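Side-chain contacts in zona occludens toxin N-terminal domain-containing protein (Neisseria meningitidis MC58, PDB 2R2A), which is not functionally characterised but, as a Zot-family P-loop NTPase domain from a longer membrane protein, probably binds a nucleotide: residues N28-M31 against F32-D35; I109-N112 against V113-L116; K48-K51 against I52-Y56; G17-L20 against K21-M25; L72-H75 against D76-E79. All coordinates share one frame; numbering follows the deposited sequence.

Interaction 1: residues N28-M31 against F32-D35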
loop_
_atom_site.group_PDB
_atom_site.type_symbol
_atom_site.label_atom_id
_atom_site.label_comp_id
_atom_site.label_asym_id
_atom_site.label_seq_id
_atom_site.Cartn_x
_atom_site.Cartn_y
_atom_site.Cartn_z
ATOM N N ASN A 28 8.412 -9.974 -8.185
ATOM C CA ASN A 28 7.854 -10.717 -9.295
ATOM C C ASN A 28 6.980 -9.969 -10.277
ATOM O O ASN A 28 6.988 -10.285 -11.471
ATOM C CB ASN A 28 7.074 -11.905 -8.775
ATOM C CG ASN A 28 7.977 -12.972 -8.242
ATOM O OD1 ASN A 28 8.748 -13.587 -8.995
ATOM N ND2 ASN A 28 7.915 -13.192 -6.932
ATOM N N ASP A 29 6.245 -8.981 -9.782
ATOM C CA ASP A 29 5.173 -8.380 -10.548
ATOM C C ASP A 29 5.708 -7.428 -11.632
ATOM O O ASP A 29 6.703 -6.737 -11.418
ATOM C CB ASP A 29 4.237 -7.662 -9.588
ATOM C CG ASP A 29 3.373 -8.638 -8.761
ATOM O OD1 ASP A 29 3.634 -9.884 -8.774
ATOM O OD2 ASP A 29 2.434 -8.127 -8.095
ATOM N N GLU A 30 5.029 -7.382 -12.776
ATOM C CA GLU A 30 5.429 -6.526 -13.912
ATOM C C GLU A 30 5.715 -5.053 -13.583
ATOM O O GLU A 30 6.661 -4.456 -14.127
ATOM C CB GLU A 30 4.349 -6.577 -15.004
ATOM C CG GLU A 30 4.467 -7.749 -15.984
ATOM C CD GLU A 30 5.807 -7.766 -16.706
ATOM O OE1 GLU A 30 6.198 -6.726 -17.304
ATOM O OE2 GLU A 30 6.477 -8.822 -16.648
HETATM N N MSE A 31 4.904 -4.439 -12.708
HETATM C CA MSE A 31 5.072 -2.980 -12.489
HETATM C C MSE A 31 6.400 -2.587 -11.876
HETATM O O MSE A 31 6.818 -1.424 -11.999
HETATM C CB MSE A 31 3.888 -2.350 -11.719
HETATM C CG MSE A 31 3.704 -2.818 -10.267
HETATM SE SE MSE A 31 2.547 -1.526 -9.342
HETATM C CE MSE A 31 0.919 -2.290 -9.987
ATOM N N PHE A 32 7.083 -3.542 -11.242
ATOM C CA PHE A 32 8.349 -3.293 -10.572
ATOM C C PHE A 32 9.595 -3.571 -11.412
ATOM O O PHE A 32 10.709 -3.370 -10.955
ATOM C CB PHE A 32 8.403 -4.100 -9.260
ATOM C CG PHE A 32 7.360 -3.674 -8.265
ATOM C CD1 PHE A 32 6.170 -4.394 -8.128
ATOM C CD2 PHE A 32 7.554 -2.539 -7.472
ATOM C CE1 PHE A 32 5.196 -3.982 -7.212
ATOM C CE2 PHE A 32 6.596 -2.126 -6.567
ATOM C CZ PHE A 32 5.416 -2.867 -6.434
ATOM N N LYS A 33 9.394 -4.091 -12.614
ATOM C CA LYS A 33 10.501 -4.492 -13.462
ATOM C C LYS A 33 11.033 -3.255 -14.166
ATOM O O LYS A 33 10.271 -2.282 -14.322
ATOM C CB LYS A 33 9.996 -5.474 -14.497
ATOM C CG LYS A 33 9.706 -6.884 -13.903
ATOM C CD LYS A 33 9.152 -7.766 -15.009
ATOM C CE LYS A 33 8.577 -9.077 -14.463
ATOM N NZ LYS A 33 9.583 -9.881 -13.720
ATOM N N PRO A 34 12.308 -3.302 -14.613
ATOM C CA PRO A 34 12.868 -2.141 -15.339
ATOM C C PRO A 34 12.209 -2.040 -16.707
ATOM O O PRO A 34 11.795 -3.061 -17.264
ATOM C CB PRO A 34 14.348 -2.486 -15.476
ATOM C CG PRO A 34 14.449 -3.929 -15.338
ATOM C CD PRO A 34 13.270 -4.413 -14.530
ATOM N N ASP A 35 12.070 -0.820 -17.209
ATOM C CA ASP A 35 11.486 -0.579 -18.512
ATOM C C ASP A 35 12.521 -0.858 -19.633
ATOM O O ASP A 35 13.568 -1.476 -19.379
ATOM C CB ASP A 35 10.942 0.853 -18.584
ATOM C CG ASP A 35 12.051 1.945 -18.541
ATOM O OD1 ASP A 35 13.252 1.647 -18.688
ATOM O OD2 ASP A 35 11.699 3.122 -18.367
HETATM O O HOH W 1 9.313 -0.506 -12.333
#
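F32, K33 and the selenomethionine M31 carry most of this turn. CG of M31 lies over one face of the F32 phenyl ring, 3.6 Å from CE1, while its selenium stands obliquely above the ring, 4.7 Å from the ring centroid, in a Met-aromatic contact. The first torsion of M31 (66°) sets CG between its own N and carbonyl carbon, and the two side chains run alongside each other. CB of D29 meets the edge of the same ring. A large flat apolar side chain serves well at position 32, since it can present a face to M31 and still reach M22 and M26 of helix 18-28 and I90 of strand 90-93. K33 instead runs over the exposed side: its aliphatic CE is 3.0 Å from OE2 of E30, whereas its NZ stays 4.4 Å from that oxygen, too far for a salt bridge, though the charges probably attract. NZ makes a weak bond, 3.5 Å, to O of N28. The backbone closes the turn twice, F32 N donating to O of D29 at 3.2 Å and K33 N to O of E30 at 3.1 Å. Such i to i+3 bonds mark a 3-10 turn, here following helix 18-28.

Interaction 2: residues I109-N112 against V113-L116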
loop_
_atom_site.group_PDB
_atom_site.type_symbol
_atom_site.label_atom_id
_atom_site.label_comp_id
_atom_site.label_asym_id
_atom_site.label_seq_id
_atom_site.Cartn_x
_atom_site.Cartn_y
_atom_site.Cartn_z
ATOM N N ILE A 109 -12.837 17.204 3.761
ATOM C CA ILE A 109 -11.897 16.226 3.223
ATOM C C ILE A 109 -10.501 16.837 3.097
ATOM O O ILE A 109 -10.312 17.836 2.411
ATOM C CB ILE A 109 -12.433 15.515 1.924
ATOM C CG1 ILE A 109 -11.322 14.786 1.163
ATOM C CG2 ILE A 109 -13.174 16.471 1.003
ATOM C CD1 ILE A 109 -11.839 14.028 -0.044
ATOM N N PRO A 110 -9.510 16.245 3.805
ATOM C CA PRO A 110 -8.180 16.854 3.826
ATOM C C PRO A 110 -7.528 16.844 2.449
ATOM O O PRO A 110 -7.864 16.020 1.610
ATOM C CB PRO A 110 -7.374 15.950 4.764
ATOM C CG PRO A 110 -8.374 15.131 5.495
ATOM C CD PRO A 110 -9.533 14.980 4.567
ATOM N N GLU A 111 -6.592 17.766 2.235
ATOM C CA GLU A 111 -5.885 17.834 0.970
ATOM C C GLU A 111 -5.152 16.532 0.641
ATOM O O GLU A 111 -5.131 16.114 -0.514
ATOM C CB GLU A 111 -4.922 19.004 0.968
ATOM C CG GLU A 111 -5.616 20.329 0.757
ATOM C CD GLU A 111 -4.656 21.387 0.328
ATOM O OE1 GLU A 111 -4.113 21.278 -0.799
ATOM O OE2 GLU A 111 -4.436 22.316 1.129
ATOM N N ASN A 112 -4.574 15.887 1.661
ATOM C CA ASN A 112 -3.837 14.616 1.450
ATOM C C ASN A 112 -4.714 13.394 1.115
ATOM O O ASN A 112 -4.216 12.317 0.769
ATOM C CB ASN A 112 -2.878 14.300 2.604
ATOM C CG ASN A 112 -1.693 13.446 2.143
ATOM O OD1 ASN A 112 -1.101 13.723 1.098
ATOM N ND2 ASN A 112 -1.341 12.420 2.920
ATOM N N VAL A 113 -6.024 13.585 1.194
ATOM C CA VAL A 113 -6.995 12.598 0.730
ATOM C C VAL A 113 -7.601 13.012 -0.606
ATOM O O VAL A 113 -7.793 12.157 -1.467
ATOM C CB VAL A 113 -8.140 12.381 1.786
ATOM C CG1 VAL A 113 -9.292 11.512 1.251
ATOM C CG2 VAL A 113 -7.589 11.797 3.090
ATOM N N GLN A 114 -7.899 14.316 -0.782
ATOM C CA GLN A 114 -8.616 14.822 -1.971
ATOM C C GLN A 114 -7.977 14.395 -3.292
ATOM O O GLN A 114 -8.668 14.174 -4.295
ATOM C CB GLN A 114 -8.724 16.364 -1.949
ATOM C CG GLN A 114 -9.586 16.914 -0.820
ATOM C CD GLN A 114 -9.798 18.407 -0.861
ATOM O OE1 GLN A 114 -8.947 19.166 -1.335
ATOM N NE2 GLN A 114 -10.937 18.845 -0.330
ATOM N N TRP A 115 -6.650 14.328 -3.298
ATOM C CA TRP A 115 -5.886 14.045 -4.521
ATOM C C TRP A 115 -5.977 12.601 -4.979
ATOM O O TRP A 115 -5.704 12.296 -6.140
ATOM C CB TRP A 115 -4.418 14.440 -4.341
ATOM C CG TRP A 115 -3.641 13.504 -3.492
ATOM C CD1 TRP A 115 -3.570 13.511 -2.132
ATOM C CD2 TRP A 115 -2.815 12.415 -3.932
ATOM N NE1 TRP A 115 -2.761 12.491 -1.689
ATOM C CE2 TRP A 115 -2.289 11.797 -2.771
ATOM C CE3 TRP A 115 -2.486 11.884 -5.193
ATOM C CZ2 TRP A 115 -1.427 10.693 -2.829
ATOM C CZ3 TRP A 115 -1.630 10.781 -5.250
ATOM C CH2 TRP A 115 -1.120 10.191 -4.066
ATOM N N LEU A 116 -6.378 11.706 -4.063
ATOM C CA LEU A 116 -6.336 10.295 -4.332
ATOM C C LEU A 116 -7.223 9.923 -5.483
ATOM O O LEU A 116 -6.864 9.061 -6.291
ATOM C CB LEU A 116 -6.717 9.472 -3.091
ATOM C CG LEU A 116 -5.729 9.520 -1.928
ATOM C CD1 LEU A 116 -6.293 8.760 -0.749
ATOM C CD2 LEU A 116 -4.398 8.936 -2.328
#
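O of P110, at the N-cap position, accepts from V113 N (3.1 Å) and Q114 N (2.9 Å), so the first turn of helix 111-114 winds up on one oxygen. Proline is at home here because its ring fixes phi and the N-cap needs no N-H of its own. Its CD packs beside CG2 of V113. I109, just before, crosses both V113 and Q114. In the conformer described, one of two modelled for I109, CD1 lies 3.8 Å from CG1 of V113, and the CG methylene of Q114, likewise modelled twice, offers I109 an apolar patch before the polar amide. With CG1 of I109 pointing opposite to the backbone N (chi1 165°), that branch extends over the helix. W115 turns its indole back along the helix, NE1 making a weak, bent bond of 2.9 Å (119° at the hydrogen) to O of N112, an oxygen that also accepts from W100 NE1; O of E111 lies at the edge of the indole. OD1 of N112 reaches helix 77-80 through Y78 N. V113 and L116 face helix 138-141, and W115 and L116 meet I126 of strand 125-130, within the beta-alpha-beta unit of strand 90-93, helix 111-114 and strand 125-130.

Interaction 3: residues K48-K51 against I52-Y56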
loop_
_atom_site.group_PDB
_atom_site.type_symbol
_atom_site.label_atom_id
_atom_site.label_comp_id
_atom_site.label_asym_id
_atom_site.label_seq_id
_atom_site.Cartn_x
_atom_site.Cartn_y
_atom_site.Cartn_z
ATOM N N LYS A 48 10.564 -0.804 6.652
ATOM C CA LYS A 48 11.958 -0.825 7.125
ATOM C C LYS A 48 12.592 -2.165 6.779
ATOM O O LYS A 48 11.912 -3.195 6.773
ATOM C CB LYS A 48 12.049 -0.609 8.642
ATOM C CG LYS A 48 11.523 0.731 9.160
ATOM C CD LYS A 48 12.631 1.780 9.171
ATOM C CE LYS A 48 12.143 3.129 9.732
ATOM N NZ LYS A 48 13.270 4.130 9.852
ATOM N N GLY A 49 13.876 -2.141 6.463
ATOM C CA GLY A 49 14.610 -3.357 6.210
ATOM C C GLY A 49 14.466 -3.833 4.785
ATOM O O GLY A 49 14.940 -4.915 4.443
ATOM N N LEU A 50 13.829 -3.003 3.957
ATOM C CA LEU A 50 13.637 -3.296 2.543
ATOM C C LEU A 50 14.915 -2.991 1.772
ATOM O O LEU A 50 15.414 -1.865 1.818
ATOM C CB LEU A 50 12.452 -2.479 2.003
ATOM C CG LEU A 50 12.120 -2.718 0.528
ATOM C CD1 LEU A 50 11.642 -4.160 0.334
ATOM C CD2 LEU A 50 11.091 -1.696 -0.005
ATOM N N LYS A 51 15.439 -3.991 1.064
ATOM C CA LYS A 51 16.732 -3.881 0.368
ATOM C C LYS A 51 16.621 -3.337 -1.071
ATOM O O LYS A 51 17.584 -2.821 -1.621
ATOM C CB LYS A 51 17.437 -5.233 0.329
ATOM C CG LYS A 51 17.853 -5.793 1.680
ATOM C CD LYS A 51 18.860 -6.928 1.449
ATOM C CE LYS A 51 19.218 -7.677 2.740
ATOM N NZ LYS A 51 18.081 -8.473 3.276
ATOM N N ILE A 52 15.439 -3.468 -1.656
ATOM C CA ILE A 52 15.125 -2.956 -2.977
ATOM C C ILE A 52 15.198 -1.432 -2.880
ATOM O O ILE A 52 14.605 -0.861 -1.956
ATOM C CB ILE A 52 13.677 -3.392 -3.363
ATOM C CG1 ILE A 52 13.561 -4.923 -3.356
ATOM C CG2 ILE A 52 13.266 -2.756 -4.699
ATOM C CD1 ILE A 52 12.161 -5.498 -3.503
ATOM N N PRO A 53 15.938 -0.770 -3.802
ATOM C CA PRO A 53 16.067 0.680 -3.741
ATOM C C PRO A 53 14.709 1.375 -3.681
ATOM O O PRO A 53 13.777 0.983 -4.380
ATOM C CB PRO A 53 16.828 1.031 -5.034
ATOM C CG PRO A 53 17.619 -0.185 -5.299
ATOM C CD PRO A 53 16.743 -1.335 -4.901
ATOM N N HIS A 54 14.599 2.361 -2.811
ATOM C CA HIS A 54 13.353 3.075 -2.621
ATOM C C HIS A 54 13.672 4.398 -1.948
ATOM O O HIS A 54 14.798 4.631 -1.497
ATOM C CB HIS A 54 12.366 2.247 -1.753
ATOM C CG HIS A 54 12.882 1.965 -0.380
ATOM N ND1 HIS A 54 13.851 1.017 -0.136
ATOM C CD2 HIS A 54 12.615 2.550 0.812
ATOM C CE1 HIS A 54 14.152 1.020 1.150
ATOM N NE2 HIS A 54 13.418 1.942 1.748
ATOM N N THR A 55 12.682 5.272 -1.898
ATOM C CA THR A 55 12.772 6.492 -1.118
ATOM C C THR A 55 11.900 6.371 0.120
ATOM O O THR A 55 10.720 6.042 -0.000
ATOM C CB THR A 55 12.309 7.669 -1.956
ATOM O OG1 THR A 55 13.152 7.750 -3.111
ATOM C CG2 THR A 55 12.376 8.942 -1.167
ATOM N N TYR A 56 12.489 6.629 1.292
ATOM C CA TYR A 56 11.762 6.594 2.566
ATOM C C TYR A 56 10.763 7.736 2.686
ATOM O O TYR A 56 11.086 8.897 2.405
ATOM C CB TYR A 56 12.717 6.635 3.769
ATOM C CG TYR A 56 12.017 6.567 5.117
ATOM C CD1 TYR A 56 11.880 7.714 5.909
ATOM C CD2 TYR A 56 11.478 5.356 5.601
ATOM C CE1 TYR A 56 11.241 7.673 7.136
ATOM C CE2 TYR A 56 10.824 5.312 6.843
ATOM C CZ TYR A 56 10.714 6.476 7.597
ATOM O OH TYR A 56 10.078 6.465 8.813
#
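L50 lays its CD2 methyl over one face of the H54 imidazole, a CH-pi contact 4.2 Å from the ring centroid and 22° off the ring normal. The two residues lie in the connection between strands 43-45 and 55-58, parallel neighbours in the central sheet of this P-loop NTPase-like fold, and the chain doubles back between them. Leucine can fill the inner side of the bend: with CG turned opposite to its backbone N (chi1 -179°), its branches also reach V23 and M26 of helix 18-28. CD1 of L50 meets CD1 of I52 at 4.1 Å, and I52 in turn touches M26, so two branched aliphatic residues bring the loop to the helix. CD of P53 sits 3.7 Å from O of K51, a place where a ring nitrogen without N-H costs no hydrogen bond. Where the two arms of the loop part, K48 CE comes obliquely to the Y56 ring, 3.9 Å from CE2; the hydroxyl of Y56 is bonded to E58. Histidine offers both a face to L50 and a polar edge to the backbone: H54 ND1 donates to I52 O at 2.7 Å, the acceptor close to the imidazole plane and the bond nearly straight at 165°.

Interaction 4: residues G17-L20 against K21-M25. With SO4 (sulfate ion), chain C.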
loop_
_atom_site.group_PDB
_atom_site.type_symbol
_atom_site.label_atom_id
_atom_site.label_comp_id
_atom_site.label_asym_id
_atom_site.label_seq_id
_atom_site.Cartn_x
_atom_site.Cartn_y
_atom_site.Cartn_z
ATOM N N GLY A 17 1.818 -12.022 7.571
ATOM C CA GLY A 17 2.726 -12.024 6.406
ATOM C C GLY A 17 2.406 -11.022 5.302
ATOM O O GLY A 17 2.687 -11.267 4.116
ATOM N N LYS A 18 1.871 -9.871 5.685
ATOM C CA LYS A 18 1.496 -8.865 4.720
ATOM C C LYS A 18 2.766 -8.270 4.081
ATOM O O LYS A 18 2.828 -8.124 2.868
ATOM C CB LYS A 18 0.668 -7.727 5.374
ATOM C CG LYS A 18 -0.700 -8.098 5.979
ATOM C CD LYS A 18 -1.399 -6.810 6.566
ATOM C CE LYS A 18 -0.589 -6.121 7.702
ATOM N NZ LYS A 18 -0.528 -7.008 8.934
ATOM N N THR A 19 3.767 -7.915 4.902
ATOM C CA THR A 19 4.967 -7.310 4.346
ATOM C C THR A 19 5.712 -8.295 3.436
ATOM O O THR A 19 6.167 -7.911 2.359
ATOM C CB THR A 19 5.930 -6.748 5.432
ATOM O OG1 THR A 19 5.262 -5.710 6.145
ATOM C CG2 THR A 19 7.158 -6.118 4.775
ATOM N N LEU A 20 5.838 -9.544 3.852
ATOM C CA LEU A 20 6.538 -10.527 2.971
ATOM C C LEU A 20 5.778 -10.764 1.672
ATOM O O LEU A 20 6.394 -10.893 0.621
ATOM C CB LEU A 20 6.710 -11.865 3.680
ATOM C CG LEU A 20 7.730 -11.866 4.815
ATOM C CD1 LEU A 20 7.566 -13.155 5.524
ATOM C CD2 LEU A 20 9.140 -11.708 4.234
ATOM N N LYS A 21 4.437 -10.809 1.731
ATOM C CA LYS A 21 3.675 -10.863 0.474
ATOM C C LYS A 21 3.960 -9.636 -0.425
ATOM O O LYS A 21 4.159 -9.771 -1.639
ATOM C CB LYS A 21 2.171 -11.037 0.747
ATOM C CG LYS A 21 1.313 -11.105 -0.524
ATOM C CD LYS A 21 1.735 -12.358 -1.327
ATOM C CE LYS A 21 0.994 -12.505 -2.645
ATOM N NZ LYS A 21 1.539 -13.803 -3.233
HETATM N N MSE A 22 3.965 -8.451 0.170
HETATM C CA MSE A 22 4.288 -7.221 -0.575
HETATM C C MSE A 22 5.666 -7.301 -1.248
HETATM O O MSE A 22 5.793 -7.046 -2.450
HETATM C CB MSE A 22 4.157 -6.006 0.348
HETATM C CG MSE A 22 4.380 -4.631 -0.334
HETATM SE SE MSE A 22 2.924 -4.183 -1.565
HETATM C CE MSE A 22 3.834 -4.363 -3.335
ATOM N N VAL A 23 6.693 -7.651 -0.473
ATOM C CA VAL A 23 8.056 -7.818 -1.036
ATOM C C VAL A 23 8.090 -8.897 -2.140
ATOM O O VAL A 23 8.745 -8.736 -3.176
ATOM C CB VAL A 23 9.096 -8.121 0.077
ATOM C CG1 VAL A 23 10.536 -8.283 -0.523
ATOM C CG2 VAL A 23 9.053 -7.046 1.198
ATOM N N SER A 24 7.359 -9.989 -1.931
ATOM C CA SER A 24 7.221 -11.050 -2.939
ATOM C C SER A 24 6.659 -10.489 -4.259
ATOM O O SER A 24 7.117 -10.835 -5.363
ATOM C CB SER A 24 6.317 -12.171 -2.387
ATOM O OG SER A 24 6.450 -13.372 -3.133
HETATM N N MSE A 25 5.665 -9.606 -4.152
HETATM C CA MSE A 25 5.101 -8.918 -5.331
HETATM C C MSE A 25 6.110 -8.018 -5.995
HETATM O O MSE A 25 6.238 -8.002 -7.227
HETATM C CB MSE A 25 3.840 -8.134 -4.928
HETATM C CG MSE A 25 2.744 -9.090 -4.453
HETATM SE SE MSE A 25 1.270 -8.191 -3.484
HETATM C CE MSE A 25 0.519 -7.473 -5.087
HETATM S S SO4 C . 2.832 -8.721 8.849
HETATM O O1 SO4 C . 2.733 -7.966 10.038
HETATM O O2 SO4 C . 3.444 -9.998 9.041
HETATM O O3 SO4 C . 3.581 -7.887 7.925
HETATM O O4 SO4 C . 1.470 -8.941 8.359
#
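The start of helix 18-28, following the glycine-rich loop, holds a sulfate ion where a nucleotide phosphate would be expected. Three successive backbone amides point at it: G17 N reaches O2 at 3.0 Å and O4 at 3.2 Å; K18 N gives O4 a straighter bond of 2.9 Å; and T19 N meets O3 at 3.0 Å. The side chain of K18 leaves the helix and curls back, bent at chi3 (-61°) and chi4 (-67°), to bring NZ to 2.8 Å from sulfate O4. That oxygen is therefore gripped by two backbone amides and an ammonium group, and the same NZ is also bonded to O of G12. G15 N adds a further bond to the anion. The arrangement fits a P-loop, or Walker A motif, consistent with the P-loop NTPase clan to which the Zot family belongs; the sulfate probably comes from the crystallisation liquor and mimics a phosphate. Glycine is needed at position 17 because its phi is positive and a CB would collide with the carbonyl oxygen of the residue before. Behind the anion the helix runs regularly: K21 N donates to O of G17, M22 N to O of K18, V23 N to O of T19 and S24 N to O of L20. The helix dipole would probably add to the pull on the anion. Along one flank the CG2 methyls of T19 and V23 lie 4.2 Å apart, crossing at an angle. The selenomethionines M22 and M25, flexible and apolar, fill the inner flank against I10 of strand 7-11 and F127 of strand 125-130.

Interaction 5: residues L72-H75 against D76-E79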
loop_
_atom_site.group_PDB
_atom_site.type_symbol
_atom_site.label_atom_id
_atom_site.label_comp_id
_atom_site.label_asym_id
_atom_site.label_seq_id
_atom_site.Cartn_x
_atom_site.Cartn_y
_atom_site.Cartn_z
ATOM N N LEU A 72 10.990 13.523 3.115
ATOM C CA LEU A 72 9.609 13.487 2.698
ATOM C C LEU A 72 8.703 12.951 3.801
ATOM O O LEU A 72 9.002 11.945 4.459
ATOM C CB LEU A 72 9.424 12.631 1.454
ATOM C CG LEU A 72 9.978 13.066 0.112
ATOM C CD1 LEU A 72 9.552 11.995 -0.894
ATOM C CD2 LEU A 72 9.469 14.436 -0.307
ATOM N N SER A 73 7.602 13.663 3.994
ATOM C CA SER A 73 6.559 13.224 4.880
ATOM C C SER A 73 5.472 12.601 4.019
ATOM O O SER A 73 5.188 13.101 2.913
ATOM C CB SER A 73 6.007 14.417 5.657
ATOM O OG SER A 73 4.860 14.022 6.396
ATOM N N ALA A 74 4.829 11.536 4.517
ATOM C CA ALA A 74 3.687 10.993 3.798
ATOM C C ALA A 74 2.531 11.995 3.837
ATOM O O ALA A 74 1.579 11.895 3.040
ATOM C CB ALA A 74 3.246 9.629 4.397
ATOM N N HIS A 75 2.617 12.944 4.776
ATOM C CA HIS A 75 1.480 13.798 5.101
ATOM C C HIS A 75 1.234 14.935 4.129
ATOM O O HIS A 75 0.112 15.431 4.052
ATOM C CB HIS A 75 1.503 14.234 6.577
ATOM C CG HIS A 75 1.378 13.074 7.516
ATOM N ND1 HIS A 75 0.158 12.568 7.916
ATOM C CD2 HIS A 75 2.318 12.284 8.086
ATOM C CE1 HIS A 75 0.353 11.528 8.710
ATOM N NE2 HIS A 75 1.653 11.324 8.818
ATOM N N ASP A 76 2.257 15.342 3.371
ATOM C CA ASP A 76 2.019 16.284 2.297
ATOM C C ASP A 76 2.340 15.666 0.934
ATOM O O ASP A 76 2.855 16.345 0.063
ATOM C CB ASP A 76 2.793 17.590 2.513
ATOM C CG ASP A 76 4.286 17.381 2.685
ATOM O OD1 ASP A 76 4.777 16.234 2.566
ATOM O OD2 ASP A 76 4.981 18.386 2.935
HETATM N N MSE A 77 2.005 14.378 0.772
HETATM C CA MSE A 77 2.190 13.662 -0.482
HETATM C C MSE A 77 1.466 14.369 -1.616
HETATM O O MSE A 77 1.942 14.373 -2.747
HETATM C CB MSE A 77 1.657 12.230 -0.364
HETATM C CG MSE A 77 2.106 11.286 -1.499
HETATM SE SE MSE A 77 1.475 9.470 -1.156
HETATM C CE MSE A 77 2.572 9.044 0.381
ATOM N N TYR A 78 0.315 14.962 -1.298
ATOM C CA TYR A 78 -0.455 15.694 -2.278
ATOM C C TYR A 78 0.391 16.794 -2.960
ATOM O O TYR A 78 0.099 17.172 -4.083
ATOM C CB TYR A 78 -1.728 16.283 -1.647
ATOM C CG TYR A 78 -1.492 17.394 -0.649
ATOM C CD1 TYR A 78 -1.247 17.114 0.706
ATOM C CD2 TYR A 78 -1.549 18.735 -1.047
ATOM C CE1 TYR A 78 -1.041 18.154 1.630
ATOM C CE2 TYR A 78 -1.336 19.760 -0.143
ATOM C CZ TYR A 78 -1.085 19.467 1.184
ATOM O OH TYR A 78 -0.873 20.505 2.058
ATOM N N GLU A 79 1.430 17.274 -2.272
ATOM C CA GLU A 79 2.311 18.310 -2.812
ATOM C C GLU A 79 3.392 17.682 -3.701
ATOM O O GLU A 79 3.344 17.826 -4.927
ATOM C CB GLU A 79 2.944 19.150 -1.696
ATOM C CG GLU A 79 1.997 20.125 -0.985
ATOM C CD GLU A 79 2.730 21.149 -0.097
ATOM O OE1 GLU A 79 2.063 21.901 0.648
ATOM O OE2 GLU A 79 3.979 21.218 -0.153
#
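O of A74 is held by two donors: M77 N gives it a weak bond of 3.4 Å across the turn, and the amide ND2 of N112, on the neighbouring helix 111-114, donates to it as well. Just before, S73 forms an ST turn, its OG accepting from H75 N at 3.0 Å. With chi1 at 172°, OG swings away from its own backbone N and beside the carbonyl carbon, which brings it within reach of that later amide; it is also bonded to O of L64. Serine suits the place, its short hydroxyl being able to serve two backbone groups at once. The OG atom also lies at the edge of the H75 imidazole, in its plane, while NE2 of that ring is bonded to O of T59. The methyl of A74 is small enough for CE of the selenomethionine M77 to rest against it, 4.1 Å from CB. Separately, the carbonyl O of H75 lies at the edge of the Y78 ring, 3.8 Å from CE1. D76 stands at the N-cap of helix 77-80, yet its side chain caps no helix amide. Instead, chi1 of 56° brings OD1 back toward O of S73, to 3.2 Å. Both oxygens are acceptors, and donors are supplied by S67 and W80: S67 OG is bonded to OD1, W80 NE1 to O of S73 and, weakly, to OD1. These donors probably offset the repulsion that the two facing acceptors would otherwise feel.

Along the chain the order is interaction 4, 1, 3, 5 and 2, all within the Zot domain. Interactions 4 and 1 bracket helix 18-28 and touch where F32 packs on M22 and M25, their centres about 15 Å apart. Interaction 3 meets the same helix through L50 on V23, and joins interaction 5 through strands 55-58 and 72-73, neighbours in the sheet. Interactions 5 and 2, about 11 Å between centres, are tied by the N112 amide. This pair lies across the chain's centre from interaction 4, its centres about 24 and 27 Å away, so the probable phosphate site and the edge-strand region are separate parts of one sheet-centred domain.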